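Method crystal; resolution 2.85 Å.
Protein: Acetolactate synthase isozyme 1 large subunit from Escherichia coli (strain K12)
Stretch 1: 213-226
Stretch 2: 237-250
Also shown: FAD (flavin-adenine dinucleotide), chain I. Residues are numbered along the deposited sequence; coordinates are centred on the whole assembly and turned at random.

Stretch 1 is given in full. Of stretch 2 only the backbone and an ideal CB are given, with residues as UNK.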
ATOM      1  N   ARG B 213     -16.117 -26.476   5.362  1.00 52.30           N
ATOM      2  CA  ARG B 213     -15.200 -25.725   6.234  1.00 57.06           C
ATOM      3  C   ARG B 213     -14.638 -24.502   5.513  1.00 57.48           C
ATOM      4  O   ARG B 213     -13.439 -24.427   5.214  1.00 59.97           O
ATOM      5  CB  ARG B 213     -14.066 -26.624   6.744  1.00 47.62           C
ATOM      6  CG  ARG B 213     -14.511 -27.921   7.397  1.00 44.49           C
ATOM      7  CD  ARG B 213     -13.359 -28.636   8.099  1.00 49.26           C
ATOM      8  NE  ARG B 213     -12.356 -29.133   7.159  1.00 56.65           N
ATOM      9  CZ  ARG B 213     -12.446 -30.282   6.496  1.00 61.02           C
ATOM     10  NH1 ARG B 213     -13.500 -31.067   6.673  1.00 52.12           N
ATOM     11  NH2 ARG B 213     -11.482 -30.637   5.648  1.00 69.29           N
ATOM     12  N   PRO B 214     -15.468 -23.505   5.248  1.00 51.48           N
ATOM     13  CA  PRO B 214     -14.965 -22.320   4.555  1.00 56.16           C
ATOM     14  C   PRO B 214     -14.323 -21.327   5.510  1.00 57.11           C
ATOM     15  O   PRO B 214     -14.656 -21.235   6.694  1.00 59.43           O
ATOM     16  CB  PRO B 214     -16.237 -21.723   3.938  1.00 59.53           C
ATOM     17  CG  PRO B 214     -17.285 -22.032   4.968  1.00 62.86           C
ATOM     18  CD  PRO B 214     -16.892 -23.368   5.595  1.00 57.60           C
ATOM     19  N   VAL B 215     -13.374 -20.573   4.962  1.00 42.67           N
ATOM     20  CA  VAL B 215     -12.793 -19.438   5.655  1.00 44.95           C
ATOM     21  C   VAL B 215     -12.814 -18.268   4.697  1.00 49.74           C
ATOM     22  O   VAL B 215     -12.709 -18.439   3.474  1.00 42.11           O
ATOM     23  CB  VAL B 215     -11.359 -19.670   6.180  1.00 35.85           C
ATOM     24  CG1 VAL B 215     -11.209 -21.039   6.810  1.00 37.00           C
ATOM     25  CG2 VAL B 215     -10.352 -19.392   5.103  1.00 42.70           C
ATOM     26  N   LEU B 216     -13.035 -17.088   5.256  1.00 55.48           N
ATOM     27  CA  LEU B 216     -13.060 -15.846   4.505  1.00 51.05           C
ATOM     28  C   LEU B 216     -11.726 -15.149   4.748  1.00 43.88           C
ATOM     29  O   LEU B 216     -11.319 -14.957   5.894  1.00 46.25           O
ATOM     30  CB  LEU B 216     -14.267 -15.000   4.922  1.00 47.56           C
ATOM     31  CG  LEU B 216     -14.462 -13.560   4.484  1.00 51.69           C
ATOM     32  CD1 LEU B 216     -14.728 -13.522   3.006  1.00 49.42           C
ATOM     33  CD2 LEU B 216     -15.656 -12.982   5.200  1.00 56.83           C
ATOM     34  N   TYR B 217     -11.008 -14.893   3.688  1.00 33.11           N
ATOM     35  CA  TYR B 217      -9.643 -14.393   3.731  1.00 32.26           C
ATOM     36  C   TYR B 217      -9.662 -12.963   3.180  1.00 39.98           C
ATOM     37  O   TYR B 217      -9.795 -12.748   1.975  1.00 41.58           O
ATOM     38  CB  TYR B 217      -8.760 -15.378   2.958  1.00 30.98           C
ATOM     39  CG  TYR B 217      -7.371 -14.964   2.553  1.00 35.26           C
ATOM     40  CD1 TYR B 217      -6.712 -13.895   3.138  1.00 30.36           C
ATOM     41  CD2 TYR B 217      -6.729 -15.644   1.544  1.00 43.83           C
ATOM     42  CE1 TYR B 217      -5.455 -13.538   2.736  1.00 35.16           C
ATOM     43  CE2 TYR B 217      -5.477 -15.289   1.129  1.00 45.93           C
ATOM     44  CZ  TYR B 217      -4.841 -14.239   1.729  1.00 41.06           C
ATOM     45  OH  TYR B 217      -3.583 -13.896   1.305  1.00 45.43           O
ATOM     46  N   LEU B 218      -9.545 -11.989   4.074  1.00 46.68           N
ATOM     47  CA  LEU B 218      -9.637 -10.573   3.736  1.00 46.59           C
ATOM     48  C   LEU B 218      -8.277  -9.919   3.583  1.00 42.94           C
ATOM     49  O   LEU B 218      -7.350 -10.199   4.349  1.00 46.82           O
ATOM     50  CB  LEU B 218     -10.436  -9.814   4.789  1.00 49.70           C
ATOM     51  CG  LEU B 218     -11.749 -10.477   5.100  1.00 50.92           C
ATOM     52  CD1 LEU B 218     -12.517  -9.595   6.109  1.00 60.37           C
ATOM     53  CD2 LEU B 218     -12.467 -10.597   3.756  1.00 36.38           C
ATOM     54  N   GLY B 219      -8.187  -9.036   2.582  1.00 39.97           N
ATOM     55  CA  GLY B 219      -6.998  -8.251   2.329  1.00 38.03           C
ATOM     56  C   GLY B 219      -7.309  -6.765   2.288  1.00 37.45           C
ATOM     57  O   GLY B 219      -8.443  -6.335   2.510  1.00 38.45           O
ATOM     58  N   GLY B 220      -6.265  -5.987   2.006  1.00 35.99           N
ATOM     59  CA  GLY B 220      -6.385  -4.541   2.011  1.00 36.99           C
ATOM     60  C   GLY B 220      -7.338  -3.974   0.978  1.00 35.98           C
ATOM     61  O   GLY B 220      -7.581  -2.764   0.984  1.00 46.54           O
ATOM     62  N   GLY B 221      -7.841  -4.789   0.074  1.00 36.28           N
ATOM     63  CA  GLY B 221      -8.742  -4.298  -0.949  1.00 42.03           C
ATOM     64  C   GLY B 221     -10.196  -4.211  -0.586  1.00 50.04           C
ATOM     65  O   GLY B 221     -10.975  -3.641  -1.356  1.00 54.90           O
ATOM     66  N   VAL B 222     -10.594  -4.788   0.545  1.00 49.87           N
ATOM     67  CA  VAL B 222     -11.982  -4.759   0.998  1.00 50.04           C
ATOM     68  C   VAL B 222     -12.254  -3.518   1.843  1.00 47.73           C
ATOM     69  O   VAL B 222     -13.323  -3.401   2.453  1.00 42.47           O
ATOM     70  CB  VAL B 222     -12.314  -6.013   1.809  1.00 49.39           C
ATOM     71  CG1 VAL B 222     -12.073  -7.244   0.970  1.00 56.48           C
ATOM     72  CG2 VAL B 222     -11.490  -6.008   3.091  1.00 41.17           C
ATOM     73  N   ILE B 223     -11.276  -2.605   1.908  1.00 40.82           N
ATOM     74  CA  ILE B 223     -11.241  -1.570   2.938  1.00 42.76           C
ATOM     75  C   ILE B 223     -12.441  -0.631   2.881  1.00 45.35           C
ATOM     76  O   ILE B 223     -12.855  -0.104   3.913  1.00 50.39           O
ATOM     77  CB  ILE B 223      -9.918  -0.796   2.833  1.00 58.11           C
ATOM     78  CG1 ILE B 223      -9.656  -0.035   4.126  1.00 63.29           C
ATOM     79  CG2 ILE B 223      -9.942   0.119   1.613  1.00 65.46           C
ATOM     80  CD1 ILE B 223      -9.223  -0.942   5.249  1.00 69.78           C
ATOM     81  N   ASN B 224     -13.053  -0.444   1.710  1.00 54.76           N
ATOM     82  CA  ASN B 224     -14.230   0.406   1.564  1.00 53.37           C
ATOM     83  C   ASN B 224     -15.526  -0.387   1.464  1.00 54.36           C
ATOM     84  O   ASN B 224     -16.500   0.109   0.892  1.00 60.75           O
ATOM     85  CB  ASN B 224     -14.118   1.323   0.349  1.00 49.11           C
ATOM     86  CG  ASN B 224     -12.909   2.196   0.385  1.00 52.21           C
ATOM     87  OD1 ASN B 224     -12.728   2.965   1.325  1.00 70.99           O
ATOM     88  ND2 ASN B 224     -12.157   2.200  -0.689  1.00 47.64           N
ATOM     89  N   ALA B 225     -15.570  -1.578   2.033  1.00 53.14           N
ATOM     90  CA  ALA B 225     -16.794  -2.355   2.030  1.00 54.15           C
ATOM     91  C   ALA B 225     -16.969  -3.050   3.374  1.00 62.10           C
ATOM     92  O   ALA B 225     -17.204  -4.265   3.407  1.00 71.23           O
ATOM     93  CB  ALA B 225     -16.771  -3.373   0.883  1.00 46.30           C
ATOM     94  N   PRO B 226     -16.901  -2.328   4.497  1.00 58.25           N
ATOM     95  CA  PRO B 226     -16.992  -3.012   5.796  1.00 54.28           C
ATOM     96  C   PRO B 226     -18.375  -3.558   6.059  1.00 54.96           C
ATOM     97  O   PRO B 226     -18.519  -4.634   6.660  1.00 51.97           O
ATOM     98  CB  PRO B 226     -16.618  -1.909   6.792  1.00 59.90           C
ATOM     99  CG  PRO B 226     -16.277  -0.671   5.932  1.00 52.89           C
ATOM    100  CD  PRO B 226     -16.981  -0.868   4.658  1.00 52.64           C
ATOM    101  N   UNK B 237     -21.771 -17.201   8.486  1.00 63.53           N
ATOM    102  CA  UNK B 237     -21.008 -17.570   9.676  1.00 66.32           C
ATOM    103  C   UNK B 237     -19.632 -18.140   9.315  1.00 64.90           C
ATOM    104  O   UNK B 237     -19.238 -19.239   9.718  1.00 69.33           O
ATOM    105  CB  UNK B 237     -21.793 -18.588  10.506  1.00 66.32           C
ATOM    106  N   UNK B 238     -18.892 -17.341   8.619  1.00 58.23           N
ATOM    107  CA  UNK B 238     -17.585 -17.719   8.105  1.00 51.11           C
ATOM    108  C   UNK B 238     -16.512 -17.347   9.111  1.00 56.10           C
ATOM    109  O   UNK B 238     -16.483 -16.204   9.581  1.00 64.82           O
ATOM    110  CB  UNK B 238     -17.314 -17.050   6.756  1.00 51.11           C
ATOM    111  N   UNK B 239     -15.651 -18.274   9.508  1.00 52.27           N
ATOM    112  CA  UNK B 239     -14.397 -17.861  10.143  1.00 52.94           C
ATOM    113  C   UNK B 239     -13.655 -16.923   9.201  1.00 47.87           C
ATOM    114  O   UNK B 239     -13.488 -17.221   8.019  1.00 51.58           O
ATOM    115  CB  UNK B 239     -13.530 -19.071  10.499  1.00 52.94           C
ATOM    116  N   UNK B 240     -13.267 -15.754   9.701  1.00 43.57           N
ATOM    117  CA  UNK B 240     -12.631 -14.746   8.856  1.00 45.70           C
ATOM    118  C   UNK B 240     -11.233 -14.409   9.351  1.00 39.13           C
ATOM    119  O   UNK B 240     -11.037 -14.097  10.526  1.00 48.41           O
ATOM    120  CB  UNK B 240     -13.486 -13.478   8.804  1.00 45.70           C
ATOM    121  N   UNK B 241     -10.264 -14.519   8.458  1.00 41.01           N
ATOM    122  CA  UNK B 241      -8.890 -14.139   8.727  1.00 43.67           C
ATOM    123  C   UNK B 241      -8.563 -12.882   7.931  1.00 50.09           C
ATOM    124  O   UNK B 241      -9.098 -12.663   6.839  1.00 49.16           O
ATOM    125  CB  UNK B 241      -7.926 -15.276   8.381  1.00 43.67           C
ATOM    126  N   UNK B 242      -7.643 -12.075   8.449  1.00 48.96           N
ATOM    127  CA  UNK B 242      -7.265 -10.858   7.751  1.00 46.29           C
ATOM    128  C   UNK B 242      -5.757 -10.807   7.563  1.00 43.55           C
ATOM    129  O   UNK B 242      -4.996 -11.370   8.351  1.00 43.91           O
ATOM    130  CB  UNK B 242      -7.752  -9.624   8.513  1.00 46.29           C
ATOM    131  N   UNK B 243      -5.332 -10.163   6.486  1.00 42.57           N
ATOM    132  CA  UNK B 243      -3.920  -9.856   6.324  1.00 46.05           C
ATOM    133  C   UNK B 243      -3.543  -8.688   7.220  1.00 47.81           C
ATOM    134  O   UNK B 243      -4.401  -8.053   7.830  1.00 49.61           O
ATOM    135  CB  UNK B 243      -3.594  -9.542   4.862  1.00 46.05           C
ATOM    136  N   UNK B 244      -2.245  -8.373   7.265  1.00 46.77           N
ATOM    137  CA  UNK B 244      -1.809  -7.173   7.981  1.00 47.90           C
ATOM    138  C   UNK B 244      -2.523  -5.912   7.498  1.00 51.28           C
ATOM    139  O   UNK B 244      -2.719  -4.976   8.278  1.00 52.95           O
ATOM    140  CB  UNK B 244      -0.297  -6.996   7.828  1.00 47.90           C
ATOM    141  N   UNK B 245      -2.889  -5.856   6.218  1.00 44.12           N
ATOM    142  CA  UNK B 245      -3.530  -4.691   5.621  1.00 36.19           C
ATOM    143  C   UNK B 245      -5.022  -4.637   5.868  1.00 48.44           C
ATOM    144  O   UNK B 245      -5.653  -3.669   5.447  1.00 55.92           O
ATOM    145  CB  UNK B 245      -3.267  -4.669   4.114  1.00 36.19           C
ATOM    146  N   UNK B 246      -5.610  -5.663   6.478  1.00 36.86           N
ATOM    147  CA  UNK B 246      -7.055  -5.736   6.667  1.00 47.33           C
ATOM    148  C   UNK B 246      -7.490  -5.697   8.132  1.00 60.36           C
ATOM    149  O   UNK B 246      -8.693  -5.832   8.420  1.00 63.30           O
ATOM    150  CB  UNK B 246      -7.587  -7.015   6.018  1.00 47.33           C
ATOM    151  N   UNK B 247      -6.551  -5.531   9.065  1.00 55.23           N
ATOM    152  CA  UNK B 247      -6.912  -5.428  10.467  1.00 51.24           C
ATOM    153  C   UNK B 247      -7.959  -4.338  10.669  1.00 52.64           C
ATOM    154  O   UNK B 247      -7.874  -3.252  10.080  1.00 50.17           O
ATOM    155  CB  UNK B 247      -5.673  -5.146  11.320  1.00 51.24           C
ATOM    156  N   UNK B 248      -8.950  -4.634  11.517  1.00 52.54           N
ATOM    157  CA  UNK B 248     -10.068  -3.744  11.728  1.00 53.65           C
ATOM    158  C   UNK B 248     -11.269  -3.993  10.840  1.00 57.08           C
ATOM    159  O   UNK B 248     -12.362  -3.501  11.161  1.00 64.88           O
ATOM    160  CB  UNK B 248      -9.599  -2.301  11.532  1.00 53.65           C
ATOM    161  N   UNK B 249     -11.117  -4.767   9.756  1.00 52.94           N
ATOM    162  CA  UNK B 249     -12.264  -5.088   8.911  1.00 45.06           C
ATOM    163  C   UNK B 249     -13.317  -5.891   9.675  1.00 58.84           C
ATOM    164  O   UNK B 249     -14.493  -5.887   9.294  1.00 58.22           O
ATOM    165  CB  UNK B 249     -11.807  -5.867   7.676  1.00 45.06           C
ATOM    166  N   UNK B 250     -12.923  -6.552  10.763  1.00 62.13           N
ATOM    167  CA  UNK B 250     -13.833  -7.019  11.794  1.00 62.16           C
ATOM    168  C   UNK B 250     -13.236  -6.655  13.144  1.00 70.75           C
ATOM    169  O   UNK B 250     -12.009  -6.710  13.308  1.00 77.76           O
ATOM    170  CB  UNK B 250     -14.081  -8.525  11.683  1.00 62.16           C
TER
HETATM  171  PA  FAD I 601      -2.648  -5.559  -0.387  1.00 49.30           P
HETATM  172  O1A FAD I 601      -3.001  -4.732   0.787  1.00 61.06           O
HETATM  173  O2A FAD I 601      -1.549  -5.050  -1.281  1.00 42.99           O
HETATM  174  O5B FAD I 601      -4.045  -5.673  -1.116  1.00 31.13           O
HETATM  175  C5B FAD I 601      -4.256  -5.128  -2.434  1.00 26.37           C
HETATM  176  C4B FAD I 601      -5.061  -6.134  -3.211  1.00 39.26           C
HETATM  177  O4B FAD I 601      -6.475  -5.809  -3.146  1.00 39.34           O
HETATM  178  C3B FAD I 601      -4.724  -6.204  -4.698  1.00 42.90           C
HETATM  179  O3B FAD I 601      -4.820  -7.565  -5.121  1.00 35.96           O
HETATM  180  C2B FAD I 601      -5.775  -5.264  -5.300  1.00 37.87           C
HETATM  181  O2B FAD I 601      -6.027  -5.466  -6.682  1.00 36.12           O
HETATM  182  C1B FAD I 601      -6.977  -5.674  -4.461  1.00 39.37           C
HETATM  183  N9A FAD I 601      -8.079  -4.726  -4.446  1.00 48.78           N
HETATM  184  C8A FAD I 601      -8.036  -3.393  -4.134  1.00 51.45           C
HETATM  185  N7A FAD I 601      -9.204  -2.794  -4.187  1.00 49.01           N
HETATM  186  C5A FAD I 601     -10.076  -3.805  -4.561  1.00 52.96           C
HETATM  187  C6A FAD I 601     -11.465  -3.825  -4.803  1.00 54.22           C
HETATM  188  N6A FAD I 601     -12.254  -2.754  -4.695  1.00 59.58           N
HETATM  189  N1A FAD I 601     -12.020  -4.999  -5.176  1.00 45.10           N
HETATM  190  C2A FAD I 601     -11.236  -6.074  -5.294  1.00 43.71           C
HETATM  191  N3A FAD I 601      -9.923  -6.178  -5.086  1.00 52.35           N
HETATM  192  C4A FAD I 601      -9.395  -5.000  -4.726  1.00 55.12           C
HETATM  193  N1  FAD I 601       1.111  -9.889   6.149  1.00 39.84           N
HETATM  194  C2  FAD I 601       0.357 -10.942   6.573  1.00 36.53           C
HETATM  195  O2  FAD I 601      -0.710 -11.214   6.037  1.00 41.56           O
HETATM  196  N3  FAD I 601       0.786 -11.718   7.636  1.00 35.36           N
HETATM  197  C4  FAD I 601       1.950 -11.537   8.352  1.00 39.11           C
HETATM  198  O4  FAD I 601       2.223 -12.291   9.283  1.00 40.82           O
HETATM  199  C4X FAD I 601       2.754 -10.417   7.885  1.00 41.19           C
HETATM  200  N5  FAD I 601       3.886 -10.161   8.506  1.00 39.88           N
HETATM  201  C5X FAD I 601       4.638  -9.078   8.065  1.00 41.61           C
HETATM  202  C6  FAD I 601       5.838  -8.778   8.714  1.00 36.33           C
HETATM  203  C7  FAD I 601       6.615  -7.692   8.312  1.00 42.11           C
HETATM  204  C7M FAD I 601       7.912  -7.404   9.019  1.00 37.82           C
HETATM  205  C8  FAD I 601       6.192  -6.893   7.238  1.00 43.90           C
HETATM  206  C8M FAD I 601       7.022  -5.722   6.769  1.00 36.76           C
HETATM  207  C9  FAD I 601       4.996  -7.191   6.589  1.00 44.62           C
HETATM  208  C9A FAD I 601       4.225  -8.277   6.986  1.00 45.54           C
HETATM  209  N10 FAD I 601       3.007  -8.599   6.347  1.00 50.46           N
HETATM  210  C10 FAD I 601       2.248  -9.656   6.772  1.00 47.09           C
HETATM  211  C1' FAD I 601       2.514  -7.801   5.225  1.00 40.07           C
HETATM  212  C2' FAD I 601       2.832  -8.427   3.876  1.00 32.26           C
HETATM  213  O2' FAD I 601       4.158  -8.083   3.473  1.00 36.00           O
HETATM  214  C3' FAD I 601       1.854  -7.896   2.829  1.00 34.51           C
HETATM  215  O3' FAD I 601       1.917  -6.474   2.795  1.00 46.66           O
HETATM  216  C4' FAD I 601       0.403  -8.307   3.056  1.00 32.91           C
HETATM  217  O4' FAD I 601       0.378  -9.638   3.555  1.00 42.92           O
HETATM  218  C5' FAD I 601      -0.419  -8.224   1.792  1.00 37.02           C
HETATM  219  O5' FAD I 601      -1.814  -8.176   2.141  1.00 46.27           O
HETATM  220  P   FAD I 601      -2.900  -8.017   1.040  1.00 90.95           P
HETATM  221  O1P FAD I 601      -3.061  -9.353   0.313  1.00 83.80           O
HETATM  222  O2P FAD I 601      -4.001  -7.450   1.591  1.00 44.72           O
HETATM  223  O3P FAD I 601      -2.214  -7.014   0.072  1.00 61.25           O

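Position 237 has positive phi (53/58) and its CA-to-CB bond points away from stretch 1. Stretch 1 sets no preference, but the positive phi favours glycine, asparagine or another residue that tolerates it; it is Gln237, the first residue after a helix to leave helical angles.

At 238 the CB points toward stretch 1, 4.1 Å from Leu216 CB, with the Pro214 ring beyond. An aliphatic side chain of moderate length suits this apolar surface. Leu238 fills the place, its CD2 3.6 Å from Pro214 CG.

Position 239 points sideways. Its carbonyl oxygen accepts from the backbone, Leu216 N to O of 239 being 2.8 Å. The sideways CB passes Pro214 and Val215, so a compact apolar residue suits it, and phi of -56° admits proline. Pro239 it is, and its CD packs 3.6 Å from Pro214 O.

Positions 240 to 242 pair in parallel with Leu216, Tyr217 and Leu218. At 240 the CB lies on the same sheet face as the side chains of Leu216 and Leu218, and a beta-branched or small aliphatic residue would fit beside them. Thr240 turns its methyl CG2 to 3.5 Å from Leu216 CD2, while its OG1 is hydrogen-bonded elsewhere in the structure.

Position 241 lies on the other face, with Tyr217. Its N donates to Leu216 O (2.8 Å) and its O accepts from Leu218 N (2.9 Å); these two bonds involve backbone atoms alone, so they do not themselves choose the side chain; a beta-branched residue such as valine, isoleucine or threonine would suit. Thr241 sets CG2 4.0 Å from Tyr217 CB.

At 242 the CB returns to the face of Leu218, and a flexible apolar chain is plausible. Met242 brings CG 4.1 Å from Leu218 CB before its end leads away.

At 243 the CB points toward stretch 1, near Gly219 and the Tyr217 ring, with the FAD phosphate oxygen O2P close by. A small donor, serine or threonine, is favoured. Thr243 donates from OG1 to FAD O2P (3.1 Å) and places CG2 at the edge of the Tyr217 ring, 3.5 Å from CE1; its N donates to Leu218 O (2.9 Å), carrying the pairing one residue past the strand.

Position 244 points away, so stretch 1 sets no preference; it is Leu244.

At 245 the CB sits 3.8 Å from Gly220 CA, where a CB on that glycine would clash. A slim unbranched chain can pass, and Met245 does, its CG 3.1 Å from FAD O1A.

At 246 the CB is 3.6 Å from Leu218 O and 3.7 Å from Gly219 O, so a small residue fits: Ala246, whose CB also meets Leu218 CB at 4.2 Å.

Position 247 points away and is Leu247. Position 248, with phi 92°, would jam a CB against the preceding carbonyl, and is Gly248.

Position 249 faces a hollow lined by Leu218, Val222, Ile223 and Pro226, calling for a long apolar chain. Met249 buries the largest area here: CG lies 3.7 Å from Val222 CG2, SD 3.7 Å from Ile223 CD1, and CE 3.8 Å from Pro226 CB.

Position 250 points sideways, its choice open; it is Leu250.

Stretch 2, residues 237-250: QLPTTMTLMALGML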
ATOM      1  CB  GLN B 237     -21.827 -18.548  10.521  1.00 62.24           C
ATOM      2  CG  GLN B 237     -22.943 -17.843  11.196  1.00 65.32           C
ATOM      3  CD  GLN B 237     -22.489 -17.237  12.496  1.00 73.12           C
ATOM      4  OE1 GLN B 237     -21.985 -17.927  13.386  1.00 72.76           O
ATOM      5  NE2 GLN B 237     -22.593 -15.917  12.584  1.00 77.86           N
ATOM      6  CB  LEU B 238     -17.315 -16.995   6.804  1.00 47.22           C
ATOM      7  CG  LEU B 238     -18.412 -17.243   5.775  1.00 47.13           C
ATOM      8  CD1 LEU B 238     -18.057 -16.553   4.475  1.00 46.32           C
ATOM      9  CD2 LEU B 238     -18.663 -18.734   5.585  1.00 43.00           C
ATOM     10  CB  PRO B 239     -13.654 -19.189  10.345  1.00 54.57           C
ATOM     11  CG  PRO B 239     -14.755 -20.192  10.529  1.00 53.08           C
ATOM     12  CD  PRO B 239     -15.931 -19.707   9.705  1.00 54.24           C
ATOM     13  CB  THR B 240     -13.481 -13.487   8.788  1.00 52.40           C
ATOM     14  OG1 THR B 240     -13.406 -12.841  10.054  1.00 69.56           O
ATOM     15  CG2 THR B 240     -14.916 -13.842   8.530  1.00 52.29           C
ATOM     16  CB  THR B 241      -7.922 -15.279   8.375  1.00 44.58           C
ATOM     17  OG1 THR B 241      -6.599 -14.942   8.809  1.00 46.64           O
ATOM     18  CG2 THR B 241      -7.894 -15.543   6.882  1.00 36.10           C
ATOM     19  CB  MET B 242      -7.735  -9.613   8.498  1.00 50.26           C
ATOM     20  CG  MET B 242      -9.224  -9.518   8.717  1.00 52.24           C
ATOM     21  SD  MET B 242      -9.634  -8.703  10.286  1.00 56.88           S
ATOM     22  CE  MET B 242      -9.524 -10.052  11.464  1.00 60.99           C
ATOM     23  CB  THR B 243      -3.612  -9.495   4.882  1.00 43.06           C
ATOM     24  OG1 THR B 243      -4.352  -8.315   4.554  1.00 52.55           O
ATOM     25  CG2 THR B 243      -4.012 -10.616   3.952  1.00 39.13           C
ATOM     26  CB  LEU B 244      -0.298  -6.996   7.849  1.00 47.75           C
ATOM     27  CG  LEU B 244       0.271  -5.792   8.605  1.00 42.26           C
ATOM     28  CD1 LEU B 244       0.119  -6.010  10.083  1.00 39.23           C
ATOM     29  CD2 LEU B 244       1.721  -5.591   8.235  1.00 37.77           C
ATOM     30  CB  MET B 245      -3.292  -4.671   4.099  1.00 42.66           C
ATOM     31  CG  MET B 245      -1.829  -4.712   3.691  1.00 34.38           C
ATOM     32  SD  MET B 245      -0.904  -3.425   4.538  1.00 37.30           S
ATOM     33  CE  MET B 245      -1.362  -2.062   3.439  1.00 36.76           C
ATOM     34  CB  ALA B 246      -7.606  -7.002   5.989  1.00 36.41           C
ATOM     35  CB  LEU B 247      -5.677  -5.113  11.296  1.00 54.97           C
ATOM     36  CG  LEU B 247      -4.516  -6.103  11.137  1.00 56.65           C
ATOM     37  CD1 LEU B 247      -3.479  -5.841  12.244  1.00 64.73           C
ATOM     38  CD2 LEU B 247      -4.949  -7.613  11.066  1.00 43.80           C
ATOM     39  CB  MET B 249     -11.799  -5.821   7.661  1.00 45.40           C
ATOM     40  CG  MET B 249     -11.111  -4.937   6.595  1.00 54.16           C
ATOM     41  SD  MET B 249     -11.879  -3.359   6.140  1.00 64.87           S
ATOM     42  CE  MET B 249     -13.551  -3.871   5.765  1.00 66.96           C
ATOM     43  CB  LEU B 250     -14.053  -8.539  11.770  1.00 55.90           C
ATOM     44  CG  LEU B 250     -14.986  -9.234  10.787  1.00 59.62           C
ATOM     45  CD1 LEU B 250     -15.129 -10.659  11.239  1.00 47.04           C
ATOM     46  CD2 LEU B 250     -16.352  -8.581  10.758  1.00 64.20           C
TER
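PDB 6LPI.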